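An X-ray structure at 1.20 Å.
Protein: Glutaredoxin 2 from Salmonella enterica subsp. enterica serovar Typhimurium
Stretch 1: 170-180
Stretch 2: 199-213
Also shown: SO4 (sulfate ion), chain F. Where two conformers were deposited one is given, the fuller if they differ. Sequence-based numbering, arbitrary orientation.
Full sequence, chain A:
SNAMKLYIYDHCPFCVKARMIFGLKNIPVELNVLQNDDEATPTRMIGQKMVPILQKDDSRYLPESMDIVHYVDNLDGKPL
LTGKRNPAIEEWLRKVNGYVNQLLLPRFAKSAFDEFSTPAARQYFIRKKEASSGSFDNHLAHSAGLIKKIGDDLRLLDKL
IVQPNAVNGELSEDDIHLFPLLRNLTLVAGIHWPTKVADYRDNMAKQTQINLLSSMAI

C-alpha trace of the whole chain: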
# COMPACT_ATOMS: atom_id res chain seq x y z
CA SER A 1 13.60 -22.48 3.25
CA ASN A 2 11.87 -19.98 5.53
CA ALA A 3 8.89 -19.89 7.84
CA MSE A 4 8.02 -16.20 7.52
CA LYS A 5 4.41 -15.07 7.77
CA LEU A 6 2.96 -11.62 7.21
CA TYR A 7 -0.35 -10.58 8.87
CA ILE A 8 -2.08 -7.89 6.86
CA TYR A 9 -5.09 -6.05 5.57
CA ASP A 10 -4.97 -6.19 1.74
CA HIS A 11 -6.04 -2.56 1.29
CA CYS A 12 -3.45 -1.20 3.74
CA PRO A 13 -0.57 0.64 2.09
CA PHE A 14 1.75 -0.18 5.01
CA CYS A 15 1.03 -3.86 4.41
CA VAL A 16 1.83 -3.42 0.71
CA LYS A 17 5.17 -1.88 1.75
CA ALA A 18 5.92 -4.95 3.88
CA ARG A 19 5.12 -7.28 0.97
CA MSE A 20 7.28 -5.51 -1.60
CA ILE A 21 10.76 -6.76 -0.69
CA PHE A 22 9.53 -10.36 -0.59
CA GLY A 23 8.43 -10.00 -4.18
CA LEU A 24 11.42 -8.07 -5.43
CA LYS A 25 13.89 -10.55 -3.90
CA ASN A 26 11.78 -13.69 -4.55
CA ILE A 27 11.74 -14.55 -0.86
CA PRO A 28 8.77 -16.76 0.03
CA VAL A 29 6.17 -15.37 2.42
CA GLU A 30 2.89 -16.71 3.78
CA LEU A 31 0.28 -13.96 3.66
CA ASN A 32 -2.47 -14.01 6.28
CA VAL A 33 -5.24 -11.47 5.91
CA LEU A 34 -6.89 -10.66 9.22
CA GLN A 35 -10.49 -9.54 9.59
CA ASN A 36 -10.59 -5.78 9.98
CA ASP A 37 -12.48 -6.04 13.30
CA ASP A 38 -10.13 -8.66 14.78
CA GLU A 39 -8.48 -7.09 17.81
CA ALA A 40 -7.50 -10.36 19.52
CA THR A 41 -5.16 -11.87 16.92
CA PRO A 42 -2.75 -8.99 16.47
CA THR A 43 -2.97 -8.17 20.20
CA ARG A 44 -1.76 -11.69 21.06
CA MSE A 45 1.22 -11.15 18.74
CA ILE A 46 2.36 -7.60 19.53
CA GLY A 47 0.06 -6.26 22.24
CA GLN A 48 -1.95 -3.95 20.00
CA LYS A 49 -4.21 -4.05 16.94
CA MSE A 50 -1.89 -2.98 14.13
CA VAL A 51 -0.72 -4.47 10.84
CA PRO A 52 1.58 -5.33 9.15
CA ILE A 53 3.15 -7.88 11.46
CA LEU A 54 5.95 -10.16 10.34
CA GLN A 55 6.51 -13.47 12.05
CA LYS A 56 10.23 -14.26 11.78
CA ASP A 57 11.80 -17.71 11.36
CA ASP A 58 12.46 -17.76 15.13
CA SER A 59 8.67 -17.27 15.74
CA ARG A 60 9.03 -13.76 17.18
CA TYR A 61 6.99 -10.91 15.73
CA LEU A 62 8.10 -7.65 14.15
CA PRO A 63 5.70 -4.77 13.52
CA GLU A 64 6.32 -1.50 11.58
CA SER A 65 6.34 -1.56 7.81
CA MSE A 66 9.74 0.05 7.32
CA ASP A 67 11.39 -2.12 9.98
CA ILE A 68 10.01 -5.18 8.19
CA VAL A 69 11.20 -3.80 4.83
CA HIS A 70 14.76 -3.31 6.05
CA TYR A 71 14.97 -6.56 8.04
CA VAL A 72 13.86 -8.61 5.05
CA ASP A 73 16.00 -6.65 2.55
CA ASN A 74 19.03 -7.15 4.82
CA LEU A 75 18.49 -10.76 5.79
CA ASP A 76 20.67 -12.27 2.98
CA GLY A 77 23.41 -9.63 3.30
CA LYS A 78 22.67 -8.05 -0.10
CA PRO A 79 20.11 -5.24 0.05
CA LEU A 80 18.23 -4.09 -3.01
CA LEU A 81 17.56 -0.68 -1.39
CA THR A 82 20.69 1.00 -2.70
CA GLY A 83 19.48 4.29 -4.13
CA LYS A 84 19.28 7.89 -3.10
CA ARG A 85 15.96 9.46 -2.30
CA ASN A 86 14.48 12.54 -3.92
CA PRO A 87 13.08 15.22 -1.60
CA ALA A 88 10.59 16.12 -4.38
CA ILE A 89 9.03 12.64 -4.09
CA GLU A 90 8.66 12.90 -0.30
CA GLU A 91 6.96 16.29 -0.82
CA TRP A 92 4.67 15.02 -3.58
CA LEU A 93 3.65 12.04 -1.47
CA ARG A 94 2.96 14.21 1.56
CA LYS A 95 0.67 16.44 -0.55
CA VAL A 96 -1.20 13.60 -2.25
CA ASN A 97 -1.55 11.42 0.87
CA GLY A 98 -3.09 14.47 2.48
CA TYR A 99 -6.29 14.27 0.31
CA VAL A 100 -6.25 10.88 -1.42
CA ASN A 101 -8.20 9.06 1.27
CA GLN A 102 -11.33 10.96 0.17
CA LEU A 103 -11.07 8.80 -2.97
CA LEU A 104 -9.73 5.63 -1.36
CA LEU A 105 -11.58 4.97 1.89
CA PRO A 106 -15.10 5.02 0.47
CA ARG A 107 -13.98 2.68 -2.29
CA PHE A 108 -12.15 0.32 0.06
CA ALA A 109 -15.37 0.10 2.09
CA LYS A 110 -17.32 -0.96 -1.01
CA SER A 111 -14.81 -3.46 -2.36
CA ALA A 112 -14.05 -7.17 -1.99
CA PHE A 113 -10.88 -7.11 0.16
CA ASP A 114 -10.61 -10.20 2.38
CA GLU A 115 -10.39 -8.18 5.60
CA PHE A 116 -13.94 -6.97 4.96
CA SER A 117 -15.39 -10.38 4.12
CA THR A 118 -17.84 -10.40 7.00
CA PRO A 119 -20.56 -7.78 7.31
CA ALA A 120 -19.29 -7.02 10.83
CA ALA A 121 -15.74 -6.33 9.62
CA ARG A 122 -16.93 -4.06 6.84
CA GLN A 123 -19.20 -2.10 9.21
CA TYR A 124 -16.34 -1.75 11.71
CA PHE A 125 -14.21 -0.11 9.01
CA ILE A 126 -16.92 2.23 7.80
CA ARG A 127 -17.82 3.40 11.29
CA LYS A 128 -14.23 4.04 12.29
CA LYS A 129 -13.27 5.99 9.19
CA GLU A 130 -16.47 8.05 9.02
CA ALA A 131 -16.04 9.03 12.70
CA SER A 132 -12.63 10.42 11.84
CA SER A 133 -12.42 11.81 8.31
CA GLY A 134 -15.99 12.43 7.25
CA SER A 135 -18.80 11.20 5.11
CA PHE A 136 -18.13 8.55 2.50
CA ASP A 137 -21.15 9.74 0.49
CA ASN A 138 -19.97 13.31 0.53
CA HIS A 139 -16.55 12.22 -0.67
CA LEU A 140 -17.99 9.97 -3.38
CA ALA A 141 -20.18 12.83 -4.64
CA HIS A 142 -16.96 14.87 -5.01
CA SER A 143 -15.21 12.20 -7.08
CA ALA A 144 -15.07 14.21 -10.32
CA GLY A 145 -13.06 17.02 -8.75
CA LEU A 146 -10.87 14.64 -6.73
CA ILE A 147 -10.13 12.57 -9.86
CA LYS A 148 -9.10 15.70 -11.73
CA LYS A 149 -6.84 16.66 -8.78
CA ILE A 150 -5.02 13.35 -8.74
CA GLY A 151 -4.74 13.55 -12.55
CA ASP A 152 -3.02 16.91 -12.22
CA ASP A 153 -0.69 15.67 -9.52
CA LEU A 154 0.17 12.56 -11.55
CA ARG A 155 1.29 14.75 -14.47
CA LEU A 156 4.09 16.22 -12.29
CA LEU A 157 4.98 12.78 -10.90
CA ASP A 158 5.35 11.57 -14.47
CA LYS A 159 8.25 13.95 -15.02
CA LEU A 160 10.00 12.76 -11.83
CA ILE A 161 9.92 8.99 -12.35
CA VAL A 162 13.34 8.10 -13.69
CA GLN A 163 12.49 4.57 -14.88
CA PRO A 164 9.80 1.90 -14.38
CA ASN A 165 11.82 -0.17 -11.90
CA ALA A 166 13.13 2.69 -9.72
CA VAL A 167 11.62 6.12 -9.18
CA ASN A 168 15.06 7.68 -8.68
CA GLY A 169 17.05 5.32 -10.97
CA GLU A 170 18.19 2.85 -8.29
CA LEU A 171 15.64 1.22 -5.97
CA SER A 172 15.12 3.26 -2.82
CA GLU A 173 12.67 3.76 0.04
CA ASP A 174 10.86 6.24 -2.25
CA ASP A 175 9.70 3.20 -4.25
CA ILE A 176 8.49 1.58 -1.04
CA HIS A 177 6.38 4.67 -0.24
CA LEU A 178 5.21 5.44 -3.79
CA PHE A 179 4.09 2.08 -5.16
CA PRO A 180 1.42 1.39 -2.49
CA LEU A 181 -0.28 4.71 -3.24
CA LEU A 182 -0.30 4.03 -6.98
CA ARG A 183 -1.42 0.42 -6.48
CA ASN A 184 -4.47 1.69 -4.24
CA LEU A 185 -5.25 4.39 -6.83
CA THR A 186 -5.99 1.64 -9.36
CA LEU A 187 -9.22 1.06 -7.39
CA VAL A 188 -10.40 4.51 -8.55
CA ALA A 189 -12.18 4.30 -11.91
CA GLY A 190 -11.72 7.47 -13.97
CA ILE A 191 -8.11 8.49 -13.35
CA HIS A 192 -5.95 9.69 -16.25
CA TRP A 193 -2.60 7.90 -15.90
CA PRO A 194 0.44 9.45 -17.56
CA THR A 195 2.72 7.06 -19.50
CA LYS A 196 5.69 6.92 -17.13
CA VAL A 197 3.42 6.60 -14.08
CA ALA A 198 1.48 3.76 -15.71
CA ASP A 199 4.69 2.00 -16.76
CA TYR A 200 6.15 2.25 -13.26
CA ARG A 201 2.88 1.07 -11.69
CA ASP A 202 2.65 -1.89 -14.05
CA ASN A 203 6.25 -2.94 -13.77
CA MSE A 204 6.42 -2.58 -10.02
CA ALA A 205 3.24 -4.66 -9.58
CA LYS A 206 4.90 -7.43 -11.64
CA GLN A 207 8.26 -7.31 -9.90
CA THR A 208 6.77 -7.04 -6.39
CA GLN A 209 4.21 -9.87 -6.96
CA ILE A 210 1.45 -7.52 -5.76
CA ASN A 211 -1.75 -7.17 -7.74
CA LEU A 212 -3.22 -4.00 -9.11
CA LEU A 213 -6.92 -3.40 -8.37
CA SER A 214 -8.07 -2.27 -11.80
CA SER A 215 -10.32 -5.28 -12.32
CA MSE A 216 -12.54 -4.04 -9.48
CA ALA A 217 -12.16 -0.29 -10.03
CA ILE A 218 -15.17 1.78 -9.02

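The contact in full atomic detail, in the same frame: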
# COMPACT_ATOMS: atom_id res chain seq x y z
N GLU A 170 17.82 4.04 -9.06
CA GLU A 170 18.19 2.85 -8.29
C GLU A 170 17.09 2.70 -7.25
O GLU A 170 16.62 3.70 -6.71
CB GLU A 170 19.53 2.99 -7.55
CG GLU A 170 20.79 3.03 -8.39
CD GLU A 170 22.00 3.29 -7.53
OE1 GLU A 170 22.10 2.70 -6.43
OE2 GLU A 170 22.83 4.10 -7.93
N LEU A 171 16.70 1.48 -6.94
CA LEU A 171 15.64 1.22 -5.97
C LEU A 171 15.95 1.89 -4.65
O LEU A 171 17.08 1.79 -4.14
CB LEU A 171 15.47 -0.28 -5.74
CG LEU A 171 14.17 -0.68 -5.05
CD1 LEU A 171 12.97 -0.67 -6.03
CD2 LEU A 171 14.34 -2.03 -4.35
N SER A 172 14.96 2.54 -4.08
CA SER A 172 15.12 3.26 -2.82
C SER A 172 13.82 3.17 -2.00
O SER A 172 12.78 2.69 -2.47
CB SER A 172 15.45 4.74 -3.05
OG SER A 172 14.31 5.45 -3.52
N GLU A 173 13.86 3.72 -0.78
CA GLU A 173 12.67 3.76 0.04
C GLU A 173 11.58 4.62 -0.61
O GLU A 173 10.41 4.46 -0.26
CB GLU A 173 12.98 4.23 1.46
CG GLU A 173 13.78 3.22 2.30
CD GLU A 173 15.29 3.20 2.01
OE1 GLU A 173 15.78 4.03 1.20
OE2 GLU A 173 15.96 2.37 2.64
N ASP A 174 11.92 5.52 -1.54
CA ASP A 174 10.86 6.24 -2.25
C ASP A 174 9.97 5.30 -3.02
O ASP A 174 8.77 5.54 -3.14
CB ASP A 174 11.43 7.32 -3.18
CG ASP A 174 11.99 8.53 -2.45
OD1 ASP A 174 11.72 8.71 -1.24
OD2 ASP A 174 12.67 9.34 -3.13
N ASP A 175 10.51 4.22 -3.57
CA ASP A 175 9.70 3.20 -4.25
C ASP A 175 8.75 2.51 -3.28
O ASP A 175 7.60 2.21 -3.60
CB ASP A 175 10.59 2.17 -4.93
CG ASP A 175 11.41 2.77 -6.03
OD1 ASP A 175 10.80 3.14 -7.06
OD2 ASP A 175 12.63 2.93 -5.86
N ILE A 176 9.27 2.23 -2.08
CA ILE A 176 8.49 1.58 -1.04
C ILE A 176 7.29 2.46 -0.67
O ILE A 176 6.19 1.98 -0.47
CB ILE A 176 9.36 1.27 0.19
CG1 ILE A 176 10.54 0.35 -0.18
CG2 ILE A 176 8.50 0.68 1.28
CD1 ILE A 176 10.16 -1.05 -0.67
N HIS A 177 7.49 3.77 -0.58
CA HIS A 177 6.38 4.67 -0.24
C HIS A 177 5.48 4.99 -1.43
O HIS A 177 4.27 5.21 -1.24
CB HIS A 177 6.91 5.96 0.39
CG HIS A 177 7.55 5.75 1.71
ND1 HIS A 177 6.88 5.19 2.78
CD2 HIS A 177 8.82 5.97 2.12
CE1 HIS A 177 7.72 5.12 3.80
NE2 HIS A 177 8.89 5.59 3.42
N LEU A 178 6.01 5.04 -2.64
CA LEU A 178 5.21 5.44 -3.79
C LEU A 178 4.31 4.33 -4.35
O LEU A 178 3.13 4.55 -4.64
CB LEU A 178 6.13 5.96 -4.91
CG LEU A 178 5.46 6.33 -6.22
CD1 LEU A 178 4.41 7.47 -6.01
CD2 LEU A 178 6.51 6.72 -7.25
N PHE A 179 4.86 3.14 -4.56
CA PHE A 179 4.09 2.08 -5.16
C PHE A 179 2.75 1.79 -4.46
O PHE A 179 1.74 1.66 -5.15
CB PHE A 179 4.90 0.80 -5.37
CG PHE A 179 4.07 -0.32 -5.91
CD1 PHE A 179 3.58 -0.28 -7.22
CD2 PHE A 179 3.69 -1.36 -5.10
CE1 PHE A 179 2.79 -1.27 -7.71
CE2 PHE A 179 2.88 -2.38 -5.60
CZ PHE A 179 2.42 -2.33 -6.90
N PRO A 180 2.71 1.71 -3.13
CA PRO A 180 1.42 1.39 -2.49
C PRO A 180 0.33 2.40 -2.83
O PRO A 180 -0.85 2.02 -2.98
CB PRO A 180 1.75 1.38 -1.01
CG PRO A 180 3.23 1.03 -0.96
CD PRO A 180 3.81 1.73 -2.14
N ASP A 199 3.62 2.99 -16.56
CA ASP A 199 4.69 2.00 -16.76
C ASP A 199 5.35 1.56 -15.46
O ASP A 199 5.68 0.41 -15.28
CB ASP A 199 5.76 2.54 -17.69
CG ASP A 199 5.34 2.64 -19.12
OD1 ASP A 199 4.29 2.11 -19.51
OD2 ASP A 199 6.14 3.21 -19.91
N TYR A 200 5.56 2.53 -14.59
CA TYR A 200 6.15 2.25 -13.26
C TYR A 200 5.16 1.40 -12.45
O TYR A 200 5.54 0.38 -11.86
CB TYR A 200 6.45 3.59 -12.57
CG TYR A 200 6.91 3.46 -11.14
CD1 TYR A 200 6.01 3.43 -10.08
CD2 TYR A 200 8.25 3.30 -10.86
CE1 TYR A 200 6.44 3.30 -8.80
CE2 TYR A 200 8.69 3.17 -9.56
CZ TYR A 200 7.78 3.14 -8.53
OH TYR A 200 8.17 3.01 -7.22
N ARG A 201 3.91 1.81 -12.39
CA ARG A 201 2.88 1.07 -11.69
C ARG A 201 2.83 -0.37 -12.17
O ARG A 201 2.82 -1.30 -11.38
CB ARG A 201 1.55 1.75 -11.97
CG ARG A 201 0.28 1.06 -11.49
CD ARG A 201 -0.93 1.57 -12.24
NE ARG A 201 -0.91 1.11 -13.62
CZ ARG A 201 -1.54 1.72 -14.62
NH1 ARG A 201 -2.27 2.80 -14.40
NH2 ARG A 201 -1.46 1.24 -15.84
N ASP A 202 2.79 -0.56 -13.48
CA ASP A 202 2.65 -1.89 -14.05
C ASP A 202 3.87 -2.74 -13.79
O ASP A 202 3.76 -3.92 -13.41
CB ASP A 202 2.38 -1.79 -15.55
CG ASP A 202 1.00 -1.26 -15.89
OD1 ASP A 202 0.13 -1.18 -15.00
OD2 ASP A 202 0.81 -0.88 -17.06
N ASN A 203 5.04 -2.18 -13.98
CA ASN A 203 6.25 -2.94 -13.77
C ASN A 203 6.45 -3.30 -12.31
O ASN A 203 6.79 -4.42 -11.96
CB ASN A 203 7.49 -2.19 -14.27
CG ASN A 203 8.73 -2.92 -13.85
OD1 ASN A 203 9.04 -3.98 -14.39
ND2 ASN A 203 9.38 -2.44 -12.79
N MSE A 204 6.23 -2.32 -11.43
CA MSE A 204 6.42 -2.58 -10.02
C MSE A 204 5.42 -3.62 -9.50
O MSE A 204 5.79 -4.43 -8.66
CB MSE A 204 6.34 -1.30 -9.22
CG MSE A 204 7.49 -0.37 -9.47
SE MSE A 204 9.25 -1.03 -9.14
CE MSE A 204 8.97 -1.61 -7.46
N ALA A 205 4.18 -3.63 -9.99
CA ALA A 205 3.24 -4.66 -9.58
C ALA A 205 3.80 -6.05 -9.97
O ALA A 205 3.75 -6.99 -9.18
CB ALA A 205 1.90 -4.42 -10.19
N LYS A 206 4.33 -6.17 -11.18
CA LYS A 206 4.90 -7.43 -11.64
C LYS A 206 6.08 -7.86 -10.80
O LYS A 206 6.11 -8.98 -10.29
CB LYS A 206 5.28 -7.33 -13.12
CG LYS A 206 4.06 -7.34 -14.04
CD LYS A 206 4.38 -7.20 -15.52
CE LYS A 206 3.11 -7.14 -16.38
NZ LYS A 206 3.40 -7.25 -17.84
N GLN A 207 7.03 -6.95 -10.61
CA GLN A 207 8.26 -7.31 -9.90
C GLN A 207 8.05 -7.56 -8.42
O GLN A 207 8.76 -8.37 -7.82
CB GLN A 207 9.33 -6.26 -10.13
CG GLN A 207 9.83 -6.15 -11.57
CD GLN A 207 11.07 -5.31 -11.68
OE1 GLN A 207 11.08 -4.13 -11.29
NE2 GLN A 207 12.14 -5.92 -12.17
N THR A 208 7.08 -6.86 -7.81
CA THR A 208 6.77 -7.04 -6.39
C THR A 208 5.81 -8.20 -6.12
O THR A 208 5.63 -8.57 -4.98
CB THR A 208 6.17 -5.79 -5.73
OG1 THR A 208 4.89 -5.51 -6.31
CG2 THR A 208 7.12 -4.59 -5.77
N GLN A 209 5.21 -8.79 -7.17
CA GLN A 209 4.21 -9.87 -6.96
C GLN A 209 3.01 -9.36 -6.18
O GLN A 209 2.46 -10.07 -5.32
CB GLN A 209 4.80 -11.11 -6.26
CG GLN A 209 5.89 -11.80 -7.03
CD GLN A 209 5.41 -12.63 -8.21
OE1 GLN A 209 4.24 -12.61 -8.58
NE2 GLN A 209 6.33 -13.35 -8.82
N ILE A 210 2.62 -8.12 -6.43
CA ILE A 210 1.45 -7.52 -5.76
C ILE A 210 0.50 -7.06 -6.84
O ILE A 210 0.89 -6.34 -7.75
CB ILE A 210 1.87 -6.35 -4.84
CG1 ILE A 210 2.82 -6.82 -3.75
CG2 ILE A 210 0.62 -5.66 -4.28
CD1 ILE A 210 3.56 -5.72 -3.01
N ASN A 211 -0.75 -7.48 -6.74
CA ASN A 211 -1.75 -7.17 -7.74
C ASN A 211 -2.20 -5.74 -7.77
O ASN A 211 -2.32 -5.10 -6.75
CB ASN A 211 -2.99 -8.06 -7.49
CG ASN A 211 -3.78 -7.69 -6.20
OD1 ASN A 211 -3.20 -7.53 -5.09
ND2 ASN A 211 -5.07 -7.62 -6.31
N LEU A 212 -2.49 -5.26 -8.97
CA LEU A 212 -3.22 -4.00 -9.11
C LEU A 212 -4.71 -4.32 -8.94
O LEU A 212 -5.14 -5.48 -9.00
CB LEU A 212 -2.95 -3.36 -10.45
CG LEU A 212 -1.49 -3.02 -10.69
CD1 LEU A 212 -1.33 -2.43 -12.08
CD2 LEU A 212 -0.94 -2.07 -9.65
N LEU A 213 -5.50 -3.27 -8.74
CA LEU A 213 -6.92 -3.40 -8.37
C LEU A 213 -7.89 -2.97 -9.46
O LEU A 213 -9.08 -2.85 -9.22
CB LEU A 213 -7.17 -2.56 -7.12
CG LEU A 213 -6.23 -2.82 -5.93
CD1 LEU A 213 -6.50 -1.82 -4.81
CD2 LEU A 213 -6.30 -4.26 -5.44
S SO4 F . 11.24 7.05 5.97
O1 SO4 F . 12.71 7.24 5.95
O2 SO4 F . 10.69 8.13 5.13
O3 SO4 F . 10.97 5.73 5.41
O4 SO4 F . 10.79 7.22 7.35

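Two helices of glutaredoxin 2, helix 173-180, which continues later in the chain, and helix 199-208, which begins earlier, cross steeply: their N-to-C directions differ by 103° and their axes come no closer than 10.7 Å. That spacing leaves room for side chains between the backbones, and the nearest CA pair, F179 and R201, is still 6.7 Å apart. The contact buries 419 Å² in all, much of it on F179. This residue points its CA-to-CB bond toward the second stretch, and chi1 of 176° (t) with chi2 of 70° carries the ring on into a hole formed by Y200, M204, A205 and T208. F179 CD1 lies 3.6 Å from M204 CB, and F179 CZ is 3.9 Å from A205 CB; the ring also lies close to the helix backbone: F179 CE1 is 3.6 Å from A205 N and 3.7 Å from R201 O, the oxygen lying at the ring edge. R201 O already accepts from A205 N (3.0 Å) within its own helix. Beyond the helix, I210 and L212 extend the apolar surround, with F179 CE2 4.2 Å from I210 CB and F179 CE1 4.3 Å from L212 CD2.

The one hydrogen bond across the stretches is short: Y200 OH donates to D175 OD1 at 2.6 Å. Neither residue aims its CA-to-CB bond at the other stretch; both leave sideways, and their side-chain ends come nearer. Y200 does so with chi1 of 174° (t) and chi2 of -89°, and D175 with chi1 of -64° (m) and chi2 of -70°. The carboxylate is held from both oxygens, since D175 OD2 accepts from S172 N at 3.0 Å while OD1 takes the tyrosine. S172, at the N-cap, also makes a capping bond: with chi1 of 73° (p), S172 OG accepts from D174 N at 3.1 Å, satisfying an amide that the first helical turn would otherwise leave free. The tyrosine ring also has apolar company, L178 CD2 lying 3.8 Å from Y200 CE1; the CA-to-CB bond of L178 points toward the second stretch, with chi1 t and chi2 p.

M204, present as selenomethionine, is m at all three chi angles, a folded conformation that brings its CE within 4.4 Å of L171 CD1. L171 starts sideways, and its t, p rotamer brings its end nearer. T208 adopts chi1 of 66° (p), so that OG1 donates to M204 O at 2.7 Å, one turn back, and F179 CE2 lies 3.8 Å from T208 OG1. At Q209, phi becomes positive (62°) in a Schellman motif: Q209 N bonds to K206 O (3.3 Å) and I210 N to A205 O (3.2 Å), and the chain leaves the helix with the CA-to-CB bond of I210 directed toward the first stretch.

Away from the contact, R201 NE and D202 OD1 form a salt bridge at 2.9 Å, and H177 NE2 donates to sulfate O3 at 2.9 Å.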